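PDB 3WYZ: ribonuclease P protein component 3 from Thermococcus kodakarensis KOD1, which is probably a protein subunit of ribonuclease P, the RNA-based enzyme that matures tRNA precursors by cleaving off their 5'-extranucleotides. Local coordinates for residues K38-E43 with G49-E54; A102-V107 with A127-R132; F139-L144 with E184-R189. All coordinates share one frame; numbering follows the deposited sequence.

Interaction 1. Residues K38-E43 with G49-E54; sequences KKLVLE and GSLKEE
In the beta-alpha-beta unit formed by strand 33-41, helix 48-62 and strand 65-70, K38 and L40 on the strand meet E54 and L51 on the helix. Methyl groups and methylenes make the contact between the two segments, with no hydrogen bond between them. L40 and L51 reach for each other tip to tip, with L40 CD2 3.8 Å from L51 CD2. The leucine of the strand gets there because its CG stands anti to the backbone N (chi1 -179°), which carries the isopropyl end toward the helix. L51 starts less directly, but the end of its side chain turns in to close the gap, and it is the buried member of the group.

One turn further along the helix, K38 and E54 cross at about a right angle, K38 CE lying 3.6 Å from E54 CG. The lysine chain runs extended as far as CE and bends only at its last torsion (chi4 -64°). Aliphatic parts therefore touch, and the charged ends stay apart: K38 NZ is 5.1 Å from E54 OE2, a separation at which opposite charges would probably still attract weakly, though without direct pairing.

Alongside, strand 33-41 is tied to strand 65-70 by backbone hydrogen bonds of K38 and L40, and both side chains touch L67. A helix laid against its preceding strand, which pairs in parallel with the next, is the repeating pattern of a TIM-barrel-like fold.

Interaction 2. Residues A102-V107 with A127-R132; sequences AIESGV and AGMAAR
I103, near the end of helix 96-104, packs against M129 and A130 of helix 124-133 through both branches of its side chain. The apolar contacts dominate. I103 CG2 sits 3.4 Å from M129 CB, tighter than usual for two carbons, and equally near the backbone N of A130; the other branch sends I103 CD1 to within 3.6 Å of A130 CB. CG1 lies anti to the carbonyl carbon (chi1 -63°), which leaves CG2 facing M129 CB and A130 N. With an alanine in place of I103 both branches are gone, which is likely to open a gap beside M129 and A130.

A looser sulfur contact flanks this pair: M129 SD is 4.1 Å from E104 CG. It uses the aliphatic stem of the glutamate, whose carboxylate is engaged by R100 in a salt bridge.

G106, with positive phi (70°), closes the first helix in a Schellman motif, its N bonded to I103 O and V107 N weakly to A102 O; V107 then touches L89 and V91 of strand 88-92. I103 also reaches V135, and A130 touches V171. The two helices are neighbours in the helical layer packed against the parallel sheet.

Interaction 3. Residues F139-L144 with E184-R189; sequences FSLSPL and EVRGPR
L141 and R186 make the apolar half of this surface contact, and S142 and E184 the polar half. L141 CD2 comes 3.6 Å from R186 CG, and 4.2 Å from R186 CB, so the methyl rests against the root of the arginine chain and not its guanidinium. The leucine is placed for this by its first torsion, with CG anti to the backbone N (chi1 175°). Beyond CG the arginine folds at chi2 (-79°) and again at chi3, turning its head aside.

Next to it, S142 OG stands 3.3 Å from E184 OE1. The glutamate reaches it with an extended chain. Here the two backbones come nearest, S142 CA and E184 CA being 6.9 Å apart.

In the second shell, the polar ends have other partners. E184 OE1 accepts a hydrogen bond from the backbone N of E180, which probably steadies the carboxylate beside the serine, and R186 NH1 bonds to W183 O, holding the guanidinium back over its own loop. L141 also touches L191 and L194 of helix 188-198, whose N-cap position is taken by G187. L141 is held in turn by a backbone hydrogen bond to T176 of strand 173-176, and L144 N bonds to L141 O in the turn that follows strand 136-140.

A glycerol lies about 3 Å from the side chain of S142, probably picked up from the crystallisation liquor. The chemistry is that of a loop meeting a strand end: a small apolar patch carries the packing, while the carboxylate and the guanidinium each have a hydrogen-bond partner, E180 N and W183 O, close by in sequence, and the link between the two segments themselves is probably modest.

In the fold
The three contacts are spread round one parallel sheet and do not touch each other. Their centres lie at similar separations: about 24 Å between interactions 1 and 2, about 25 Å between 1 and 3, and about 24 Å between 2 and 3. The closest approach is between interactions 1 and 3, whose nearest atoms are about 8 Å apart; both reach the sheet, through strands 33-41 and 136-140. E180 lies near both, its carboxylate in a salt bridge with K39 and its backbone N bonded to E184 OE1. Interactions 2 and 3 fall on opposite sides of the chain's centre, yet helix 124-133 is followed, after a short loop, by strand 136-140. The glycerol lies beside interaction 3.

Interaction 1. Residues K38-E43 with G49-E54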
# COMPACT_ATOMS: atom_id res chain seq x y z
N LYS A 38 -3.89 -10.28 -1.05
CA LYS A 38 -4.84 -10.89 -1.97
C LYS A 38 -5.57 -9.78 -2.72
O LYS A 38 -6.26 -8.96 -2.11
CB LYS A 38 -5.85 -11.75 -1.20
CG LYS A 38 -6.85 -12.48 -2.09
CD LYS A 38 -8.08 -12.90 -1.30
CE LYS A 38 -9.06 -13.69 -2.17
NZ LYS A 38 -9.63 -12.88 -3.29
N LYS A 39 -5.41 -9.76 -4.03
CA LYS A 39 -6.06 -8.77 -4.88
C LYS A 39 -7.52 -9.18 -5.07
O LYS A 39 -7.81 -10.33 -5.40
CB LYS A 39 -5.33 -8.67 -6.21
CG LYS A 39 -5.67 -7.43 -7.03
CD LYS A 39 -4.60 -7.16 -8.07
CE LYS A 39 -4.97 -5.98 -8.96
NZ LYS A 39 -3.86 -5.60 -9.87
N LEU A 40 -8.43 -8.24 -4.86
CA LEU A 40 -9.86 -8.53 -4.85
C LEU A 40 -10.67 -7.53 -5.67
O LEU A 40 -10.84 -6.37 -5.27
CB LEU A 40 -10.37 -8.57 -3.41
CG LEU A 40 -11.84 -8.89 -3.19
CD1 LEU A 40 -12.25 -10.14 -3.97
CD2 LEU A 40 -12.12 -9.05 -1.71
N VAL A 41 -11.20 -7.99 -6.81
CA VAL A 41 -11.99 -7.16 -7.72
C VAL A 41 -13.47 -7.37 -7.45
O VAL A 41 -13.96 -8.50 -7.51
CB VAL A 41 -11.69 -7.51 -9.19
CG1 VAL A 41 -12.28 -6.45 -10.12
CG2 VAL A 41 -10.19 -7.66 -9.42
N LEU A 42 -14.18 -6.28 -7.17
CA LEU A 42 -15.58 -6.35 -6.73
C LEU A 42 -16.51 -5.42 -7.52
O LEU A 42 -16.24 -4.22 -7.65
CB LEU A 42 -15.67 -6.01 -5.24
CG LEU A 42 -15.83 -7.16 -4.24
CD1 LEU A 42 -14.96 -8.36 -4.57
CD2 LEU A 42 -15.55 -6.66 -2.82
N GLU A 43 -17.59 -5.98 -8.04
CA GLU A 43 -18.70 -5.21 -8.62
C GLU A 43 -19.98 -6.08 -8.65
O GLU A 43 -20.36 -6.59 -9.71
CB GLU A 43 -18.34 -4.68 -10.01
CG GLU A 43 -17.66 -5.67 -10.94
CD GLU A 43 -17.63 -5.19 -12.39
OE1 GLU A 43 -17.87 -3.99 -12.64
OE2 GLU A 43 -17.36 -6.02 -13.28
N GLY A 49 -18.69 -15.81 3.13
CA GLY A 49 -18.35 -17.15 3.60
C GLY A 49 -17.16 -17.74 2.88
O GLY A 49 -16.30 -18.38 3.50
N SER A 50 -17.10 -17.51 1.57
CA SER A 50 -15.98 -17.95 0.74
C SER A 50 -14.72 -17.13 1.03
O SER A 50 -13.61 -17.68 1.03
CB SER A 50 -16.36 -17.82 -0.74
OG SER A 50 -15.35 -18.35 -1.57
N LEU A 51 -14.90 -15.84 1.28
CA LEU A 51 -13.78 -14.92 1.55
C LEU A 51 -13.02 -15.33 2.81
O LEU A 51 -11.80 -15.44 2.80
CB LEU A 51 -14.28 -13.48 1.69
CG LEU A 51 -13.40 -12.36 1.12
CD1 LEU A 51 -11.96 -12.48 1.59
CD2 LEU A 51 -13.47 -12.37 -0.40
N LYS A 52 -13.76 -15.55 3.90
CA LYS A 52 -13.16 -15.95 5.17
C LYS A 52 -12.45 -17.30 5.08
O LYS A 52 -11.42 -17.51 5.72
CB LYS A 52 -14.22 -15.98 6.27
CG LYS A 52 -14.68 -14.60 6.71
CD LYS A 52 -15.71 -14.69 7.82
CE LYS A 52 -15.92 -13.34 8.50
NZ LYS A 52 -14.76 -12.92 9.34
N GLU A 53 -13.00 -18.22 4.28
CA GLU A 53 -12.37 -19.52 4.04
C GLU A 53 -11.04 -19.34 3.32
O GLU A 53 -10.07 -20.02 3.63
CB GLU A 53 -13.30 -20.42 3.21
CG GLU A 53 -12.83 -21.87 3.07
CD GLU A 53 -11.86 -22.10 1.92
OE1 GLU A 53 -12.02 -21.47 0.85
OE2 GLU A 53 -10.93 -22.93 2.07
N GLU A 54 -11.01 -18.41 2.37
CA GLU A 54 -9.78 -18.07 1.65
C GLU A 54 -8.77 -17.40 2.59
O GLU A 54 -7.60 -17.77 2.61
CB GLU A 54 -10.10 -17.15 0.47
CG GLU A 54 -8.92 -16.88 -0.46
CD GLU A 54 -8.68 -17.97 -1.48
OE1 GLU A 54 -9.18 -19.11 -1.30
OE2 GLU A 54 -7.99 -17.69 -2.48

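Interaction 2. Residues A102-V107 with A127-R132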
# COMPACT_ATOMS: atom_id res chain seq x y z
N ALA A 102 -11.83 5.68 0.76
CA ALA A 102 -10.84 4.87 1.46
C ALA A 102 -10.31 5.59 2.69
O ALA A 102 -10.16 4.99 3.75
CB ALA A 102 -9.69 4.52 0.52
N ILE A 103 -10.05 6.89 2.55
CA ILE A 103 -9.59 7.73 3.65
C ILE A 103 -10.69 7.89 4.69
O ILE A 103 -10.45 7.68 5.89
CB ILE A 103 -9.18 9.14 3.18
CG1 ILE A 103 -7.97 9.08 2.21
CG2 ILE A 103 -8.87 10.05 4.37
CD1 ILE A 103 -6.72 8.48 2.80
N GLU A 104 -11.89 8.26 4.23
CA GLU A 104 -13.03 8.52 5.12
C GLU A 104 -13.39 7.31 5.99
O GLU A 104 -13.71 7.46 7.17
CB GLU A 104 -14.26 8.97 4.31
CG GLU A 104 -14.18 10.41 3.82
CD GLU A 104 -15.32 10.81 2.88
OE1 GLU A 104 -15.90 9.93 2.20
OE2 GLU A 104 -15.63 12.02 2.82
N SER A 105 -13.31 6.12 5.41
CA SER A 105 -13.66 4.88 6.11
C SER A 105 -12.61 4.36 7.10
O SER A 105 -12.86 3.36 7.77
CB SER A 105 -13.99 3.80 5.08
OG SER A 105 -15.03 4.24 4.24
N GLY A 106 -11.46 5.01 7.20
CA GLY A 106 -10.43 4.61 8.16
C GLY A 106 -9.78 3.29 7.78
O GLY A 106 -9.54 2.43 8.63
N VAL A 107 -9.49 3.14 6.50
CA VAL A 107 -8.85 1.94 5.99
C VAL A 107 -7.37 1.94 6.38
O VAL A 107 -6.80 3.00 6.67
CB VAL A 107 -9.05 1.85 4.45
CG1 VAL A 107 -7.92 2.52 3.68
CG2 VAL A 107 -9.22 0.42 4.01
N ALA A 127 -5.06 14.78 2.24
CA ALA A 127 -3.90 14.66 3.12
C ALA A 127 -4.31 14.90 4.56
O ALA A 127 -3.91 14.16 5.46
CB ALA A 127 -2.80 15.63 2.71
N GLY A 128 -5.13 15.93 4.76
CA GLY A 128 -5.66 16.27 6.07
C GLY A 128 -6.50 15.17 6.67
O GLY A 128 -6.29 14.78 7.81
N MET A 129 -7.44 14.65 5.89
CA MET A 129 -8.32 13.57 6.36
C MET A 129 -7.54 12.29 6.66
O MET A 129 -7.87 11.57 7.61
CB MET A 129 -9.41 13.27 5.35
CG MET A 129 -10.47 14.35 5.23
SD MET A 129 -11.88 13.80 4.25
CE MET A 129 -11.15 13.72 2.61
N ALA A 130 -6.52 12.00 5.85
CA ALA A 130 -5.70 10.81 6.07
C ALA A 130 -4.95 10.85 7.41
O ALA A 130 -4.81 9.82 8.09
CB ALA A 130 -4.71 10.63 4.93
N ALA A 131 -4.47 12.03 7.79
CA ALA A 131 -3.76 12.20 9.05
C ALA A 131 -4.73 12.07 10.24
O ALA A 131 -4.43 11.38 11.22
CB ALA A 131 -3.06 13.54 9.08
N ARG A 132 -5.90 12.71 10.13
CA ARG A 132 -6.91 12.65 11.19
C ARG A 132 -7.58 11.29 11.29
O ARG A 132 -8.11 10.95 12.35
CB ARG A 132 -7.98 13.73 11.00
CG ARG A 132 -7.45 15.15 10.86
CD ARG A 132 -6.47 15.53 11.95
NE ARG A 132 -7.06 15.50 13.29
CZ ARG A 132 -6.42 15.86 14.39
NH1 ARG A 132 -5.15 16.27 14.32
NH2 ARG A 132 -7.02 15.81 15.57

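Interaction 3. Residues F139-L144 with E184-R189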
# COMPACT_ATOMS: atom_id res chain seq x y z
N PHE A 139 3.31 3.83 -1.18
CA PHE A 139 4.09 4.20 -2.35
C PHE A 139 4.59 2.96 -3.06
O PHE A 139 5.64 2.41 -2.69
CB PHE A 139 5.28 5.09 -1.95
CG PHE A 139 4.88 6.45 -1.49
CD1 PHE A 139 4.59 6.69 -0.17
CD2 PHE A 139 4.81 7.50 -2.39
CE1 PHE A 139 4.22 7.95 0.26
CE2 PHE A 139 4.44 8.77 -1.97
CZ PHE A 139 4.15 8.99 -0.65
N SER A 140 3.84 2.51 -4.07
CA SER A 140 4.16 1.29 -4.80
C SER A 140 5.24 1.55 -5.84
O SER A 140 5.18 2.54 -6.56
CB SER A 140 2.91 0.71 -5.47
OG SER A 140 2.49 1.53 -6.56
N LEU A 141 6.21 0.65 -5.92
CA LEU A 141 7.24 0.70 -6.95
C LEU A 141 6.76 0.09 -8.28
O LEU A 141 7.33 0.36 -9.33
CB LEU A 141 8.50 -0.01 -6.46
CG LEU A 141 9.69 -0.18 -7.40
CD1 LEU A 141 10.19 1.13 -7.99
CD2 LEU A 141 10.81 -0.89 -6.66
N SER A 142 5.70 -0.73 -8.22
CA SER A 142 5.23 -1.52 -9.36
C SER A 142 5.01 -0.73 -10.67
O SER A 142 5.48 -1.17 -11.72
CB SER A 142 3.93 -2.26 -9.01
OG SER A 142 3.72 -3.34 -9.89
N PRO A 143 4.31 0.41 -10.61
CA PRO A 143 4.06 1.18 -11.85
C PRO A 143 5.33 1.65 -12.57
O PRO A 143 5.33 1.75 -13.79
CB PRO A 143 3.25 2.38 -11.36
CG PRO A 143 2.68 1.98 -10.04
CD PRO A 143 3.70 1.07 -9.44
N LEU A 144 6.40 1.92 -11.82
CA LEU A 144 7.65 2.41 -12.40
C LEU A 144 8.39 1.38 -13.24
O LEU A 144 9.10 1.74 -14.18
CB LEU A 144 8.57 2.95 -11.31
CG LEU A 144 8.15 4.26 -10.66
CD1 LEU A 144 9.03 4.54 -9.46
CD2 LEU A 144 8.23 5.41 -11.66
N GLU A 184 9.56 -8.44 -9.73
CA GLU A 184 9.23 -7.10 -9.24
C GLU A 184 9.60 -6.87 -7.76
O GLU A 184 9.44 -5.76 -7.26
CB GLU A 184 7.73 -6.83 -9.44
CG GLU A 184 7.30 -6.91 -10.90
CD GLU A 184 5.85 -6.54 -11.11
OE1 GLU A 184 5.12 -6.33 -10.11
OE2 GLU A 184 5.42 -6.45 -12.28
N VAL A 185 10.09 -7.90 -7.08
CA VAL A 185 10.53 -7.76 -5.69
C VAL A 185 11.91 -7.11 -5.66
O VAL A 185 12.82 -7.55 -6.36
CB VAL A 185 10.60 -9.14 -4.98
CG1 VAL A 185 11.00 -8.98 -3.52
CG2 VAL A 185 9.27 -9.86 -5.08
N ARG A 186 12.06 -6.07 -4.85
CA ARG A 186 13.34 -5.38 -4.68
C ARG A 186 13.69 -5.31 -3.19
O ARG A 186 12.80 -5.26 -2.34
CB ARG A 186 13.28 -3.96 -5.25
CG ARG A 186 12.88 -3.86 -6.72
CD ARG A 186 14.01 -4.18 -7.69
NE ARG A 186 13.79 -5.43 -8.42
CZ ARG A 186 14.64 -6.46 -8.47
NH1 ARG A 186 14.30 -7.55 -9.16
NH2 ARG A 186 15.82 -6.43 -7.85
N GLY A 187 14.98 -5.29 -2.89
CA GLY A 187 15.45 -5.30 -1.51
C GLY A 187 15.21 -3.98 -0.80
O GLY A 187 14.91 -2.97 -1.45
N PRO A 188 15.35 -3.96 0.54
CA PRO A 188 15.13 -2.75 1.34
C PRO A 188 15.91 -1.54 0.83
O PRO A 188 15.36 -0.45 0.75
CB PRO A 188 15.64 -3.15 2.73
CG PRO A 188 15.55 -4.63 2.78
CD PRO A 188 15.78 -5.10 1.37
N ARG A 189 17.18 -1.75 0.48
CA ARG A 189 18.04 -0.68 0.01
C ARG A 189 17.51 -0.04 -1.28
O ARG A 189 17.58 1.17 -1.45
CB ARG A 189 19.47 -1.21 -0.19
CG ARG A 189 20.51 -0.12 -0.39
CD ARG A 189 21.92 -0.70 -0.38
NE ARG A 189 22.44 -0.88 0.98
CZ ARG A 189 22.42 -2.01 1.69
NH1 ARG A 189 21.90 -3.13 1.20
NH2 ARG A 189 22.94 -2.02 2.92